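Local coordinates for protein alanine glyoxylate transaminase (Thermococcus litoralis, PDB 2ZC0) that probably transfers the amino group of alanine to glyoxylate with the help of pyridoxal 5'-phosphate, working as a homodimer, at residues 288-292 against 293-297; 58-61 against 62-66. All coordinates share one frame; numbering follows the deposited sequence.

Contact 1 of 2, residues 288-292 against 293-297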
loop_
_atom_site.group_PDB
_atom_site.type_symbol
_atom_site.label_atom_id
_atom_site.label_comp_id
_atom_site.label_asym_id
_atom_site.label_seq_id
_atom_site.Cartn_x
_atom_site.Cartn_y
_atom_site.Cartn_z
ATOM N N LEU A 288 18.054 23.423 -25.288
ATOM C CA LEU A 288 19.231 22.911 -25.973
ATOM C C LEU A 288 19.981 24.036 -26.683
ATOM O O LEU A 288 21.206 24.124 -26.594
ATOM C CB LEU A 288 18.834 21.838 -26.988
ATOM C CG LEU A 288 19.981 21.278 -27.834
ATOM C CD1 LEU A 288 21.058 20.686 -26.936
ATOM C CD2 LEU A 288 19.436 20.236 -28.784
ATOM N N GLU A 289 19.241 24.882 -27.396
ATOM C CA GLU A 289 19.837 26.009 -28.108
ATOM C C GLU A 289 20.338 27.048 -27.119
ATOM O O GLU A 289 21.425 27.596 -27.277
ATOM C CB GLU A 289 18.820 26.661 -29.047
ATOM C CG GLU A 289 18.637 25.924 -30.358
ATOM C CD GLU A 289 19.957 25.696 -31.074
ATOM O OE1 GLU A 289 20.691 26.679 -31.307
ATOM O OE2 GLU A 289 20.257 24.527 -31.399
ATOM N N TYR A 290 19.530 27.317 -26.100
ATOM C CA TYR A 290 19.888 28.279 -25.072
ATOM C C TYR A 290 21.283 27.946 -24.551
ATOM O O TYR A 290 22.150 28.814 -24.454
ATOM C CB TYR A 290 18.879 28.203 -23.933
ATOM C CG TYR A 290 19.163 29.126 -22.773
ATOM C CD1 TYR A 290 18.616 30.410 -22.725
ATOM C CD2 TYR A 290 19.971 28.714 -21.716
ATOM C CE1 TYR A 290 18.867 31.255 -21.647
ATOM C CE2 TYR A 290 20.231 29.555 -20.636
ATOM C CZ TYR A 290 19.677 30.822 -20.609
ATOM O OH TYR A 290 19.942 31.655 -19.550
ATOM N N LEU A 291 21.501 26.676 -24.230
ATOM C CA LEU A 291 22.790 26.254 -23.708
ATOM C C LEU A 291 23.904 26.286 -24.748
ATOM O O LEU A 291 24.969 26.849 -24.500
ATOM C CB LEU A 291 22.688 24.849 -23.109
ATOM C CG LEU A 291 21.860 24.713 -21.829
ATOM C CD1 LEU A 291 21.918 23.265 -21.365
ATOM C CD2 LEU A 291 22.393 25.647 -20.740
ATOM N N LYS A 292 23.654 25.687 -25.909
ATOM C CA LYS A 292 24.642 25.640 -26.981
ATOM C C LYS A 292 25.121 27.007 -27.467
ATOM O O LYS A 292 26.274 27.151 -27.867
ATOM C CB LYS A 292 24.098 24.844 -28.177
ATOM C CG LYS A 292 24.260 23.327 -28.059
ATOM C CD LYS A 292 23.767 22.609 -29.317
ATOM C CE LYS A 292 23.969 21.092 -29.200
ATOM N NZ LYS A 292 23.373 20.323 -30.337
ATOM N N ARG A 293 24.238 28.004 -27.426
ATOM C CA ARG A 293 24.578 29.346 -27.887
ATOM C C ARG A 293 25.194 30.237 -26.807
ATOM O O ARG A 293 25.467 31.413 -27.041
ATOM C CB ARG A 293 23.339 30.011 -28.490
ATOM C CG ARG A 293 22.705 29.158 -29.576
ATOM C CD ARG A 293 22.268 29.966 -30.777
ATOM N NE ARG A 293 20.854 30.315 -30.755
ATOM C CZ ARG A 293 20.247 30.997 -31.723
ATOM N NH1 ARG A 293 20.940 31.396 -32.781
ATOM N NH2 ARG A 293 18.951 31.275 -31.641
ATOM N N GLY A 294 25.412 29.668 -25.627
ATOM C CA GLY A 294 26.020 30.412 -24.538
ATOM C C GLY A 294 25.205 31.528 -23.920
ATOM O O GLY A 294 25.775 32.478 -23.378
ATOM N N TYR A 295 23.880 31.420 -23.982
ATOM C CA TYR A 295 23.003 32.441 -23.410
ATOM C C TYR A 295 22.933 32.390 -21.889
ATOM O O TYR A 295 22.391 33.298 -21.261
ATOM C CB TYR A 295 21.593 32.327 -24.006
ATOM C CG TYR A 295 21.539 32.744 -25.457
ATOM C CD1 TYR A 295 20.412 32.507 -26.240
ATOM C CD2 TYR A 295 22.637 33.360 -26.056
ATOM C CE1 TYR A 295 20.387 32.871 -27.587
ATOM C CE2 TYR A 295 22.619 33.725 -27.389
ATOM C CZ TYR A 295 21.500 33.479 -28.150
ATOM O OH TYR A 295 21.520 33.829 -29.477
ATOM N N PHE A 296 23.466 31.327 -21.296
ATOM C CA PHE A 296 23.466 31.225 -19.841
ATOM C C PHE A 296 24.439 32.283 -19.341
ATOM O O PHE A 296 24.201 32.943 -18.328
ATOM C CB PHE A 296 23.936 29.842 -19.383
ATOM C CG PHE A 296 23.973 29.685 -17.884
ATOM C CD1 PHE A 296 22.801 29.783 -17.134
ATOM C CD2 PHE A 296 25.177 29.469 -17.219
ATOM C CE1 PHE A 296 22.827 29.670 -15.745
ATOM C CE2 PHE A 296 25.216 29.355 -15.829
ATOM C CZ PHE A 296 24.035 29.456 -15.091
ATOM N N GLU A 297 25.539 32.433 -20.075
ATOM C CA GLU A 297 26.562 33.410 -19.732
ATOM C C GLU A 297 26.066 34.801 -20.095
ATOM O O GLU A 297 26.038 35.711 -19.267
ATOM C CB GLU A 297 27.845 33.127 -20.514
ATOM C CG GLU A 297 29.069 32.857 -19.663
ATOM C CD GLU A 297 30.248 33.745 -20.042
ATOM O OE1 GLU A 297 31.409 33.341 -19.792
ATOM O OE2 GLU A 297 30.016 34.853 -20.579
#
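Tyr290 reaches past the end of its helix to lie against Tyr295 and Phe296, a worked case of a side chain filling the corner between two helices. CG stands anti to the backbone N (chi1 178°), which carries the ring forward along the chain. CD1 and CE1 then take Tyr295 CB over one face, a CH-pi contact with CB 4.0 Å from the Tyr290 ring centroid. CE2 lies 3.7 Å from Phe296 CA, oblique and on the same side of the ring. At the tip, OH comes up to the edge of the Phe296 ring, and it is 3.4 Å from Tyr295 O.

The backbone turns the corner by a Schellman motif. Tyr295 N bonds back to Tyr290 O over 3.2 Å and Gly294 N to Leu291 O over 3.1 Å, the latter from above the carbonyl plane; Gly294 takes the positive phi between them. Alongside, Glu289 OE1 lies 3.7 Å from Arg293 NE, a long salt bridge of charges alone, because the oxygen sits well out of the guanidinium plane. Arg293 finds its stronger mate in Glu60.

A serine at Tyr290 would probably open a gap beneath Tyr295 CB and leave the first turn of helix 295-322 less firmly seated. The corner thus combines directed backbone bonds with aromatic packing, while the buried Arg293 NE has no hydrogen-bond acceptor, and charge attraction alone serves it here.

Contact 2 of 2, residues 58-61 against 62-66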
loop_
_atom_site.group_PDB
_atom_site.type_symbol
_atom_site.label_atom_id
_atom_site.label_comp_id
_atom_site.label_asym_id
_atom_site.label_seq_id
_atom_site.Cartn_x
_atom_site.Cartn_y
_atom_site.Cartn_z
ATOM N N ALA A 58 12.577 29.632 -30.307
ATOM C CA ALA A 58 11.403 28.767 -30.321
ATOM C C ALA A 58 10.879 28.658 -31.757
ATOM O O ALA A 58 10.567 27.565 -32.237
ATOM C CB ALA A 58 10.321 29.331 -29.401
ATOM N N LYS A 59 10.799 29.798 -32.440
ATOM C CA LYS A 59 10.332 29.832 -33.826
ATOM C C LYS A 59 11.276 29.041 -34.729
ATOM O O LYS A 59 10.832 28.250 -35.569
ATOM C CB LYS A 59 10.259 31.272 -34.331
ATOM C CG LYS A 59 9.520 31.432 -35.659
ATOM C CD LYS A 59 10.175 32.466 -36.565
ATOM C CE LYS A 59 10.313 33.824 -35.896
ATOM N NZ LYS A 59 11.034 34.782 -36.792
ATOM N N GLU A 60 12.576 29.276 -34.551
ATOM C CA GLU A 60 13.618 28.607 -35.325
ATOM C C GLU A 60 13.519 27.093 -35.157
ATOM O O GLU A 60 13.451 26.344 -36.139
ATOM C CB GLU A 60 15.008 29.077 -34.865
ATOM C CG GLU A 60 15.408 30.492 -35.308
ATOM C CD GLU A 60 16.721 30.958 -34.662
ATOM O OE1 GLU A 60 17.271 32.006 -35.087
ATOM O OE2 GLU A 60 17.201 30.278 -33.723
ATOM N N VAL A 61 13.517 26.656 -33.902
ATOM C CA VAL A 61 13.420 25.242 -33.578
ATOM C C VAL A 61 12.202 24.568 -34.217
ATOM O O VAL A 61 12.321 23.497 -34.811
ATOM C CB VAL A 61 13.360 25.031 -32.046
ATOM C CG1 VAL A 61 13.002 23.594 -31.733
ATOM C CG2 VAL A 61 14.710 25.379 -31.420
ATOM N N LEU A 62 11.036 25.199 -34.106
ATOM C CA LEU A 62 9.810 24.624 -34.662
ATOM C C LEU A 62 9.785 24.486 -36.182
ATOM O O LEU A 62 9.371 23.451 -36.710
ATOM C CB LEU A 62 8.595 25.427 -34.189
ATOM C CG LEU A 62 8.202 25.130 -32.737
ATOM C CD1 LEU A 62 7.388 26.275 -32.134
ATOM C CD2 LEU A 62 7.427 23.814 -32.711
ATOM N N GLU A 63 10.233 25.514 -36.890
ATOM C CA GLU A 63 10.221 25.458 -38.344
ATOM C C GLU A 63 11.341 24.595 -38.934
ATOM O O GLU A 63 11.154 23.961 -39.974
ATOM C CB GLU A 63 10.282 26.878 -38.925
ATOM C CG GLU A 63 11.546 27.653 -38.592
ATOM C CD GLU A 63 11.508 29.101 -39.078
ATOM O OE1 GLU A 63 12.534 29.805 -38.921
ATOM O OE2 GLU A 63 10.461 29.537 -39.612
ATOM N N LYS A 64 12.487 24.535 -38.259
ATOM C CA LYS A 64 13.625 23.764 -38.770
ATOM C C LYS A 64 13.755 22.324 -38.265
ATOM O O LYS A 64 14.228 21.450 -38.994
ATOM C CB LYS A 64 14.923 24.540 -38.490
ATOM C CG LYS A 64 14.934 25.937 -39.118
ATOM C CD LYS A 64 16.006 26.851 -38.523
ATOM C CE LYS A 64 15.772 28.307 -38.940
ATOM N NZ LYS A 64 16.799 29.250 -38.410
ATOM N N GLU A 65 13.333 22.070 -37.031
ATOM C CA GLU A 65 13.434 20.726 -36.460
ATOM C C GLU A 65 12.071 20.053 -36.258
ATOM O O GLU A 65 11.318 20.416 -35.363
ATOM C CB GLU A 65 14.195 20.801 -35.128
ATOM C CG GLU A 65 14.499 19.464 -34.485
ATOM C CD GLU A 65 15.198 18.504 -35.425
ATOM O OE1 GLU A 65 14.512 17.898 -36.275
ATOM O OE2 GLU A 65 16.436 18.356 -35.319
ATOM N N PRO A 66 11.736 19.067 -37.105
ATOM C CA PRO A 66 10.453 18.360 -36.991
ATOM C C PRO A 66 10.293 17.635 -35.657
ATOM O O PRO A 66 9.185 17.510 -35.138
ATOM C CB PRO A 66 10.477 17.397 -38.185
ATOM C CG PRO A 66 11.949 17.167 -38.422
ATOM C CD PRO A 66 12.512 18.565 -38.253
#
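Lys64 runs back along Glu60, the two side chains side by side and pointing the same way, at the last turn of helix 51-64. The turn illustrates how a helix end settles its polar backbone. Leu62 N gives its hydrogen to Ala58 O at 3.1 Å, and Glu63 N does the same to Lys59 O. Two shorter bonds follow, Lys64 N to Glu60 O at 2.9 Å and Glu65 N to Val61 O at 2.8 Å. Glu65 is the first residue to leave helical angles, yet its N-H still completes the i to i+4 pattern. Ser68 OG makes a hydrogen bond with Glu65 O and a weak one with Val61 O.

The next carbonyls are served across the dimer: Arg51 of the second subunit binds Leu62 O through NE and Glu63 O through NH1.

Side chains cover the inner acceptors. Glu63 CG sits between its own backbone N and carbonyl carbon (chi1 63°), and that places it 3.2 Å from Lys59 O. The Lys64 chain, extended beyond CG, passes over Glu60 O, with CB 3.3 Å away. Its NZ ends 3.6 Å from Glu60 CG but 4.3 Å from Glu60 OE1, too far for a salt bridge. The carboxylate of Glu60 is paired through OE2 with Arg293, while Lys59 NZ pairs with Glu56 and Glu65 OE2 with Lys67.

Lys59, Glu60 and Glu65 thus find their salt-bridge partners outside residues 58-66. The arginine of the neighbouring subunit, set against carbonyls at the negative end of the helix dipole, probably gains from that field, and its two bonds join the end of this helix to the other subunit.

Overall arrangement
Contact 2 comes first along the chain, at the C-terminal end of helix 51-64; contact 1 follows more than two hundred residues later, where helix 281-292 hands over to helix 295-322. Their centres are nevertheless only 16 Å apart, on the same side of the chain's centre, because helix 51-64 packs against helix 281-292. The two sites meet directly: Arg293 NH2 reaches Glu60 OE2 at 2.9 Å, and Glu289 CG touches Val61 CG2. Contact 2 also faces the second subunit, whereas contact 1 touches no other chain. A helix at the dimer interface is thereby tied to the corner between two later helices, away from the cofactor pocket.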